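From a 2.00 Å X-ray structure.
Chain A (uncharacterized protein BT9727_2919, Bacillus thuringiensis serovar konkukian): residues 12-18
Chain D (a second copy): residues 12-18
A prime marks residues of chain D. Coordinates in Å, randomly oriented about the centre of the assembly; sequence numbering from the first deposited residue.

Chain A (12-18) KITTLDP
Chain D 12-18: KITTLDP

Two copies of one heptapeptide segment meet through their turns, their CA 13 to CA 17 directions 98° apart, burying 331 Å² in total. The register is a near swap: Thr15 CA lies 5.2 Å from Leu16′ CA, Leu16 CA 4.7 Å from Thr15′ CA, and Asp17 CA 5.8 Å from Asp17′ CA.

Chain D begins extended, Lys12′ (phi/psi -128/109, side chain m, t, t, t) staying clear of the partner. Ile13′ (-125/115; m, t) points toward chain A, and its CG2 packs 3.5 Å from Leu16 CD1, an apolar contact that places two methyl groups against each other. Thr14′ (-77/134; m) stands sideways and spends its hydroxyl elsewhere in the structure; its carbonyl O lies 3.5 Å from Leu16 CD1.

At Thr15′ (-109/-25; p) the chain turns and makes the one hydrogen bond across the contact: Leu16 N donates to Thr15′ O at 2.8 Å, nearly linear at 176°. Thr15′ OG1 accepts from Asp17′ N at 3.0 Å, at an angle of 136°, bracing the turn from within; in chain A, Asp17 N reaches Thr15 OG1 at 3.2 Å.

The copies diverge across the peptide between residues 15 and 16: psi is -25° at Thr15′ and 160° at Thr15 (phi -128°; p), and phi is 71° at Leu16′ (psi 28°) and -97° at Leu16 (psi 26°). The reciprocal hydrogen bond is absent, and Leu16′ O is buried without a partner. Both leucines nevertheless keep m, t rotamers and point toward the other stretch; Leu16′ CD1 approaches Ile13 CG2 (Ile13 -129/117; m, t) at a looser 4.2 Å and Thr14 O at 3.5 Å.

Asp17′ (-114/109; t) confronts Asp17 (-91/113; t), OD2 to OD2 at 3.1 Å. These are two acceptors of like charge placed close together, and the pair is not a hydrogen bond. Pro18′ (-49/-34, C-gamma exo) makes no contact with the other stretch.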

# COMPACT_ATOMS: atom_id res chain seq x y z
N LYS A 12 -6.63 9.74 -11.73
CA LYS A 12 -7.18 10.19 -10.46
C LYS A 12 -6.00 10.13 -9.51
O LYS A 12 -5.48 9.05 -9.24
CB LYS A 12 -8.29 9.25 -9.99
CG LYS A 12 -9.43 9.11 -10.99
CD LYS A 12 -10.32 7.92 -10.64
CE LYS A 12 -11.43 7.75 -11.65
NZ LYS A 12 -12.28 6.56 -11.34
N ILE A 13 -5.58 11.30 -9.03
CA ILE A 13 -4.43 11.37 -8.14
C ILE A 13 -4.71 12.16 -6.86
O ILE A 13 -5.00 13.36 -6.89
CB ILE A 13 -3.25 12.02 -8.88
CG1 ILE A 13 -3.09 11.37 -10.27
CG2 ILE A 13 -1.98 11.87 -8.06
CD1 ILE A 13 -2.27 12.18 -11.25
N THR A 14 -4.62 11.47 -5.73
CA THR A 14 -4.86 12.11 -4.44
C THR A 14 -3.63 12.87 -3.95
O THR A 14 -2.51 12.37 -4.02
CB THR A 14 -5.22 11.06 -3.37
OG1 THR A 14 -6.43 10.41 -3.75
CG2 THR A 14 -5.42 11.74 -2.00
N THR A 15 -3.85 14.09 -3.47
CA THR A 15 -2.76 14.88 -2.93
C THR A 15 -3.18 15.33 -1.53
O THR A 15 -4.37 15.33 -1.20
CB THR A 15 -2.46 16.13 -3.79
OG1 THR A 15 -3.30 17.21 -3.39
CG2 THR A 15 -2.70 15.83 -5.29
N LEU A 16 -2.22 15.71 -0.71
CA LEU A 16 -2.54 16.15 0.63
C LEU A 16 -2.63 17.67 0.71
O LEU A 16 -2.42 18.26 1.77
CB LEU A 16 -1.52 15.61 1.64
CG LEU A 16 -1.52 14.09 1.76
CD1 LEU A 16 -0.54 13.65 2.85
CD2 LEU A 16 -2.94 13.60 2.08
N ASP A 17 -2.93 18.30 -0.42
CA ASP A 17 -3.10 19.75 -0.48
C ASP A 17 -4.59 19.98 -0.21
O ASP A 17 -5.43 19.61 -1.03
CB ASP A 17 -2.74 20.31 -1.86
CG ASP A 17 -3.02 21.82 -1.99
OD1 ASP A 17 -3.72 22.39 -1.12
OD2 ASP A 17 -2.54 22.43 -2.97
N PRO A 18 -4.93 20.60 0.93
CA PRO A 18 -6.33 20.86 1.27
C PRO A 18 -7.11 21.59 0.18
O PRO A 18 -8.30 21.34 0.00
CB PRO A 18 -6.22 21.68 2.55
CG PRO A 18 -4.98 21.11 3.19
CD PRO A 18 -4.03 21.02 2.02
N LYS D 12 7.11 12.49 8.92
CA LYS D 12 7.62 12.80 7.59
C LYS D 12 6.47 12.44 6.66
O LYS D 12 6.16 11.27 6.47
CB LYS D 12 8.85 11.93 7.28
CG LYS D 12 10.02 12.22 8.22
CD LYS D 12 11.18 11.26 7.98
CE LYS D 12 12.34 11.59 8.91
NZ LYS D 12 13.48 10.63 8.74
N ILE D 13 5.84 13.45 6.08
CA ILE D 13 4.68 13.20 5.23
C ILE D 13 4.81 13.79 3.84
O ILE D 13 4.87 15.01 3.68
CB ILE D 13 3.40 13.76 5.90
CG1 ILE D 13 3.34 13.30 7.37
CG2 ILE D 13 2.17 13.33 5.12
CD1 ILE D 13 2.23 13.90 8.21
N THR D 14 4.85 12.92 2.83
CA THR D 14 4.93 13.37 1.45
C THR D 14 3.54 13.85 1.08
O THR D 14 2.56 13.15 1.35
CB THR D 14 5.36 12.23 0.51
OG1 THR D 14 6.71 11.85 0.83
CG2 THR D 14 5.28 12.66 -0.94
N THR D 15 3.43 15.01 0.45
CA THR D 15 2.11 15.55 0.14
C THR D 15 1.66 15.56 -1.32
O THR D 15 0.45 15.55 -1.61
CB THR D 15 2.00 16.99 0.66
OG1 THR D 15 2.83 17.85 -0.14
CG2 THR D 15 2.47 17.08 2.10
N LEU D 16 2.63 15.57 -2.23
CA LEU D 16 2.37 15.66 -3.66
C LEU D 16 1.88 17.07 -3.95
O LEU D 16 1.10 17.30 -4.88
CB LEU D 16 1.34 14.61 -4.13
CG LEU D 16 1.71 13.13 -3.99
CD1 LEU D 16 0.89 12.33 -5.00
CD2 LEU D 16 3.20 12.93 -4.24
N ASP D 17 2.32 18.01 -3.13
CA ASP D 17 2.00 19.42 -3.28
C ASP D 17 3.34 20.07 -3.60
O ASP D 17 4.22 20.16 -2.75
CB ASP D 17 1.44 20.00 -1.97
CG ASP D 17 1.22 21.51 -2.04
OD1 ASP D 17 2.11 22.22 -2.54
OD2 ASP D 17 0.15 21.99 -1.59
N PRO D 18 3.51 20.52 -4.85
CA PRO D 18 4.76 21.16 -5.27
C PRO D 18 5.24 22.26 -4.31
O PRO D 18 6.44 22.44 -4.12
CB PRO D 18 4.43 21.70 -6.66
CG PRO D 18 3.41 20.72 -7.15
CD PRO D 18 2.53 20.54 -5.95